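Local coordinates for protein hydroalkoxylation enzyme phnH (Penicillium herquei, PDB 6JJS) that catalyses the hydroalkoxylation that closes the ring of (2'R)-atrovenetin during fungal phenalenone (herqueinone) biosynthesis, acting as a homotetramer, at residues A[37-42]-A[49-54]; A[53-58]-A[72-77]. All coordinates share one frame; numbering follows the deposited sequence.

Interaction 1: residues A[37-42]-A[49-54]; sequences GPAYIY and IKALQT
With chi1 at 62°, the CG of Tyr42 sits between its own backbone N and carbonyl carbon, and this swings the ring back over residues 50-52 of the neighbouring strand; in Gln53, CG is anti to the backbone N (chi1 -173°) and the extended chain carries the amide to Gly37. The Tyr42 ring takes the carbonyl O of Lys50 over one face, offset toward the rim, while its edge meets the backbone N of Leu52 near the ring plane. The side chain of Lys50 runs obliquely past the phenol end, its CB 3.5 Å from Tyr42 CZ. A water joins Tyr42 OH to Ala51 O, the second leg long (3.3 Å). At the other end, Gln53 NE2 donates to Gly37 O (2.9 Å, 165° at the hydrogen), with the acceptor close to the amide plane and the bond almost collinear with the carbonyl.

These groups flank an antiparallel pairing of strands 26-41 and 48-61, in the DUF3237 domain of the AOC-barrel clan. Tyr40 and Leu52 form a hydrogen-bonded pair, Tyr40 N to Leu52 O and Leu52 N to Tyr40 O, both 2.9 Å. Ile41 and Ala51 follow as a non-hydrogen-bonded pair, and Tyr42 N reaches Lys50 O at 3.0 Å. Near Gly37, whose N donates to Thr54 O, a water bridges the strands, donating to Pro38 O and accepting from Thr54 N. On the face carrying Ile41 and Ala51, Ile41 CG1 packs against Ile49 CG2 at 3.5 Å. On the face of Tyr40 and Leu52, Ile70 of the second subunit packs on Tyr40 and Leu101 of that subunit on Leu52. The same Leu101 also touches Tyr42, and Asn99 ND2 of the second subunit hydrogen-bonds Ile41 O.

Interaction 2: residues A[53-58]-A[72-77]; sequences QTLTGG and GTALST
The beta hairpin of strands 48-61 and 67-79 is held here by an antiparallel backbone pairing. Gln53 and Ala74 make a hydrogen-bonded pair: Gln53 N donates to Ala74 O at 2.9 Å, in the carbonyl plane, and Ala74 N returns a nearly straight bond to Gln53 O at 2.8 Å. Leu55 N reaches Gly72 O at 2.9 Å, but it stands well above the plane of that carbonyl. On the return side a water takes part, donating to Leu55 O and accepting from Gly72 N.

Leu55 packs on the backbone of Gly72, its CG 3.8 Å from Gly72 C, and Leu55 CD2 meets Ala74 CB at 4.3 Å on the same face. Thr54 and Thr73, a non-hydrogen-bonded pair, occupy the other face. In both, OG1 is anti to the carbonyl carbon (chi1 -63° and -62°), and a single water bridges the hydroxyls, 2.6 Å from Thr54 OG1 and 2.5 Å from Thr73 OG1. Thr73 OG1 also hydrogen-bonds Thr73 OG1 of the second subunit.

Strand 84-94 continues the sheet, with Tyr90 touching Leu55 and Ala88 touching Ala74, while strand 26-41 lies along the other edge of 48-61, where Thr56 and Gly57 face Thr35 in a classic beta bulge.

Interactions 1 and 2 lie side by side in one curled antiparallel sheet, their centres about 8 Å apart. Strand 48-61 is common to both: it lies between the other two, pairing with 26-41 along one edge and with 67-79 along the other, and Gln53 and Thr54 belong to both contacts. The chain thus runs 26-41, 48-61, 67-79, each strand turning back beside the last. The two sites also touch directly, through a probable hydrogen bond from Ser76 N to Ala51 O and packing of Leu52 CG on Thr73 CG2. Since each contact reaches the second subunit, this three-strand part of the sheet contributes to the interface of the homotetramer.

Interaction 1: residues A[37-42]-A[49-54]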
loop_
_atom_site.group_PDB
_atom_site.type_symbol
_atom_site.label_atom_id
_atom_site.label_comp_id
_atom_site.label_asym_id
_atom_site.label_seq_id
_atom_site.Cartn_x
_atom_site.Cartn_y
_atom_site.Cartn_z
ATOM N N GLY A 37 -11.578 -17.847 -6.237
ATOM C CA GLY A 37 -12.883 -17.958 -5.585
ATOM C C GLY A 37 -13.825 -16.901 -6.128
ATOM O O GLY A 37 -13.495 -16.178 -7.064
ATOM N N PRO A 38 -15.056 -16.862 -5.603
ATOM C CA PRO A 38 -16.037 -15.872 -6.003
ATOM C C PRO A 38 -15.558 -14.469 -5.622
ATOM O O PRO A 38 -14.824 -14.336 -4.643
ATOM C CB PRO A 38 -17.311 -16.213 -5.213
ATOM C CG PRO A 38 -17.059 -17.575 -4.596
ATOM C CD PRO A 38 -15.567 -17.810 -4.607
ATOM N N ALA A 39 -15.926 -13.477 -6.423
ATOM C CA ALA A 39 -15.747 -12.051 -6.063
ATOM C C ALA A 39 -16.741 -11.688 -4.958
ATOM O O ALA A 39 -17.940 -12.011 -5.076
ATOM C CB ALA A 39 -15.885 -11.190 -7.290
ATOM N N TYR A 40 -16.224 -11.264 -3.810
ATOM C CA TYR A 40 -17.029 -10.806 -2.669
ATOM C C TYR A 40 -17.079 -9.294 -2.754
ATOM O O TYR A 40 -16.030 -8.655 -2.551
ATOM C CB TYR A 40 -16.450 -11.286 -1.343
ATOM C CG TYR A 40 -16.688 -12.754 -1.106
ATOM C CD1 TYR A 40 -15.839 -13.714 -1.607
ATOM C CD2 TYR A 40 -17.796 -13.168 -0.386
ATOM C CE1 TYR A 40 -16.107 -15.070 -1.428
ATOM C CE2 TYR A 40 -18.065 -14.510 -0.180
ATOM C CZ TYR A 40 -17.252 -15.462 -0.759
ATOM O OH TYR A 40 -17.505 -16.795 -0.554
ATOM N N ILE A 41 -18.224 -8.757 -3.148
ATOM C CA ILE A 41 -18.407 -7.280 -3.195
ATOM C C ILE A 41 -18.593 -6.787 -1.774
ATOM O O ILE A 41 -19.598 -7.129 -1.148
ATOM C CB ILE A 41 -19.563 -6.875 -4.125
ATOM C CG1 ILE A 41 -19.269 -7.319 -5.557
ATOM C CG2 ILE A 41 -19.859 -5.388 -4.002
ATOM C CD1 ILE A 41 -20.485 -7.262 -6.474
ATOM N N TYR A 42 -17.728 -5.886 -1.317
ATOM C CA TYR A 42 -17.891 -5.252 0.010
ATOM C C TYR A 42 -18.336 -3.800 -0.122
ATOM O O TYR A 42 -18.719 -3.200 0.873
ATOM C CB TYR A 42 -16.614 -5.382 0.845
ATOM C CG TYR A 42 -15.384 -4.722 0.271
ATOM C CD1 TYR A 42 -15.144 -3.387 0.508
ATOM C CD2 TYR A 42 -14.511 -5.413 -0.550
ATOM C CE1 TYR A 42 -14.027 -2.768 -0.028
ATOM C CE2 TYR A 42 -13.393 -4.810 -1.101
ATOM C CZ TYR A 42 -13.161 -3.471 -0.838
ATOM O OH TYR A 42 -12.052 -2.825 -1.345
ATOM N N ILE A 49 -17.889 -0.609 -7.895
ATOM C CA ILE A 49 -17.953 -1.848 -7.082
ATOM C C ILE A 49 -16.539 -2.212 -6.648
ATOM O O ILE A 49 -15.646 -2.325 -7.500
ATOM C CB ILE A 49 -18.578 -2.985 -7.893
ATOM C CG1 ILE A 49 -20.063 -2.712 -8.136
ATOM C CG2 ILE A 49 -18.343 -4.335 -7.236
ATOM C CD1 ILE A 49 -20.668 -3.663 -9.168
ATOM N N LYS A 50 -16.354 -2.398 -5.347
ATOM C CA LYS A 50 -15.087 -2.905 -4.791
ATOM C C LYS A 50 -15.292 -4.327 -4.272
ATOM O O LYS A 50 -16.286 -4.592 -3.574
ATOM C CB LYS A 50 -14.600 -1.992 -3.674
ATOM C CG LYS A 50 -14.447 -0.528 -4.055
ATOM C CD LYS A 50 -13.711 0.247 -2.990
ATOM C CE LYS A 50 -13.862 1.740 -3.097
ATOM N NZ LYS A 50 -13.089 2.376 -2.004
ATOM N N ALA A 51 -14.368 -5.199 -4.626
ATOM C CA ALA A 51 -14.464 -6.632 -4.293
ATOM C C ALA A 51 -13.118 -7.160 -3.811
ATOM O O ALA A 51 -12.040 -6.683 -4.256
ATOM C CB ALA A 51 -14.963 -7.391 -5.482
ATOM N N LEU A 52 -13.199 -8.218 -3.021
ATOM C CA LEU A 52 -12.070 -9.084 -2.649
ATOM C C LEU A 52 -12.277 -10.433 -3.315
ATOM O O LEU A 52 -13.419 -10.935 -3.311
ATOM C CB LEU A 52 -11.986 -9.215 -1.131
ATOM C CG LEU A 52 -10.869 -10.121 -0.623
ATOM C CD1 LEU A 52 -10.398 -9.653 0.734
ATOM C CD2 LEU A 52 -11.324 -11.576 -0.565
ATOM N N GLN A 53 -11.218 -10.960 -3.885
ATOM C CA GLN A 53 -11.233 -12.295 -4.538
ATOM C C GLN A 53 -10.007 -13.080 -4.112
ATOM O O GLN A 53 -8.880 -12.584 -4.239
ATOM C CB GLN A 53 -11.327 -12.117 -6.047
ATOM C CG GLN A 53 -11.529 -13.397 -6.828
ATOM C CD GLN A 53 -12.028 -13.095 -8.229
ATOM O OE1 GLN A 53 -11.590 -12.153 -8.883
ATOM N NE2 GLN A 53 -12.987 -13.881 -8.693
ATOM N N THR A 54 -10.212 -14.303 -3.617
ATOM C CA THR A 54 -9.121 -15.218 -3.240
ATOM C C THR A 54 -8.527 -15.861 -4.494
ATOM O O THR A 54 -9.299 -16.266 -5.392
ATOM C CB THR A 54 -9.658 -16.267 -2.258
ATOM O OG1 THR A 54 -10.083 -15.541 -1.095
ATOM C CG2 THR A 54 -8.650 -17.334 -1.919
HETATM O O HOH W 1 -12.781 -15.414 -3.327
HETATM O O HOH W 2 -11.138 -3.627 -3.502
#

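Interaction 2: residues A[53-58]-A[72-77]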
loop_
_atom_site.group_PDB
_atom_site.type_symbol
_atom_site.label_atom_id
_atom_site.label_comp_id
_atom_site.label_asym_id
_atom_site.label_seq_id
_atom_site.Cartn_x
_atom_site.Cartn_y
_atom_site.Cartn_z
ATOM N N GLN A 53 -11.218 -10.960 -3.885
ATOM C CA GLN A 53 -11.233 -12.295 -4.538
ATOM C C GLN A 53 -10.007 -13.080 -4.112
ATOM O O GLN A 53 -8.880 -12.584 -4.239
ATOM C CB GLN A 53 -11.327 -12.117 -6.047
ATOM C CG GLN A 53 -11.529 -13.397 -6.828
ATOM C CD GLN A 53 -12.028 -13.095 -8.229
ATOM O OE1 GLN A 53 -11.590 -12.153 -8.883
ATOM N NE2 GLN A 53 -12.987 -13.881 -8.693
ATOM N N THR A 54 -10.212 -14.303 -3.617
ATOM C CA THR A 54 -9.121 -15.218 -3.240
ATOM C C THR A 54 -8.527 -15.861 -4.494
ATOM O O THR A 54 -9.299 -16.266 -5.392
ATOM C CB THR A 54 -9.658 -16.267 -2.258
ATOM O OG1 THR A 54 -10.083 -15.541 -1.095
ATOM C CG2 THR A 54 -8.650 -17.334 -1.919
ATOM N N LEU A 55 -7.205 -15.961 -4.568
ATOM C CA LEU A 55 -6.491 -16.758 -5.591
ATOM C C LEU A 55 -6.229 -18.130 -4.981
ATOM O O LEU A 55 -5.554 -18.197 -3.941
ATOM C CB LEU A 55 -5.205 -16.056 -6.034
ATOM C CG LEU A 55 -5.351 -14.548 -6.286
ATOM C CD1 LEU A 55 -4.065 -13.960 -6.831
ATOM C CD2 LEU A 55 -6.500 -14.238 -7.226
ATOM N N THR A 56 -6.933 -19.148 -5.459
ATOM C CA THR A 56 -6.996 -20.467 -4.772
ATOM C C THR A 56 -5.903 -21.378 -5.310
ATOM O O THR A 56 -5.609 -22.409 -4.675
ATOM C CB THR A 56 -8.391 -21.069 -4.928
ATOM O OG1 THR A 56 -8.635 -21.146 -6.341
ATOM C CG2 THR A 56 -9.453 -20.255 -4.234
ATOM N N GLY A 57 -5.291 -21.024 -6.424
ATOM C CA GLY A 57 -4.240 -21.857 -7.004
ATOM C C GLY A 57 -3.877 -21.408 -8.397
ATOM O O GLY A 57 -4.372 -20.354 -8.847
ATOM N N GLY A 58 -3.095 -22.214 -9.091
ATOM C CA GLY A 58 -2.729 -21.875 -10.466
ATOM C C GLY A 58 -1.485 -22.571 -10.908
ATOM O O GLY A 58 -0.700 -23.020 -10.066
ATOM N N GLY A 72 -3.207 -16.318 -2.348
ATOM C CA GLY A 72 -3.132 -14.858 -2.483
ATOM C C GLY A 72 -4.506 -14.259 -2.606
ATOM O O GLY A 72 -5.515 -14.960 -2.448
ATOM N N THR A 73 -4.547 -12.931 -2.608
ATOM C CA THR A 73 -5.774 -12.129 -2.551
ATOM C C THR A 73 -5.645 -11.030 -3.609
ATOM O O THR A 73 -4.537 -10.449 -3.721
ATOM C CB THR A 73 -5.996 -11.538 -1.146
ATOM O OG1 THR A 73 -6.143 -12.640 -0.243
ATOM C CG2 THR A 73 -7.233 -10.667 -1.061
ATOM N N ALA A 74 -6.752 -10.714 -4.285
ATOM C CA ALA A 74 -6.893 -9.570 -5.202
ATOM C C ALA A 74 -7.974 -8.630 -4.660
ATOM O O ALA A 74 -9.082 -9.081 -4.271
ATOM C CB ALA A 74 -7.229 -10.051 -6.602
ATOM N N LEU A 75 -7.690 -7.335 -4.665
ATOM C CA LEU A 75 -8.658 -6.256 -4.374
ATOM C C LEU A 75 -8.891 -5.486 -5.674
ATOM O O LEU A 75 -7.927 -5.093 -6.324
ATOM C CB LEU A 75 -8.114 -5.327 -3.278
ATOM C CG LEU A 75 -7.997 -5.929 -1.881
ATOM C CD1 LEU A 75 -7.496 -4.892 -0.892
ATOM C CD2 LEU A 75 -9.323 -6.469 -1.410
ATOM N N SER A 76 -10.138 -5.334 -6.079
ATOM C CA SER A 76 -10.449 -4.669 -7.372
ATOM C C SER A 76 -11.474 -3.564 -7.153
ATOM O O SER A 76 -12.343 -3.689 -6.256
ATOM C CB SER A 76 -10.919 -5.655 -8.388
ATOM O OG SER A 76 -12.100 -6.281 -7.945
ATOM N N THR A 77 -11.386 -2.503 -7.949
ATOM C CA THR A 77 -12.495 -1.529 -8.057
ATOM C C THR A 77 -12.873 -1.363 -9.519
ATOM O O THR A 77 -12.027 -1.063 -10.336
ATOM C CB THR A 77 -12.473 -0.283 -7.163
ATOM O OG1 THR A 77 -12.756 0.967 -7.811
ATOM C CG2 THR A 77 -11.346 -0.236 -6.171
HETATM O O HOH W 3 -8.108 -14.188 -0.020
HETATM O O HOH W 4 -5.573 -18.106 -1.154
#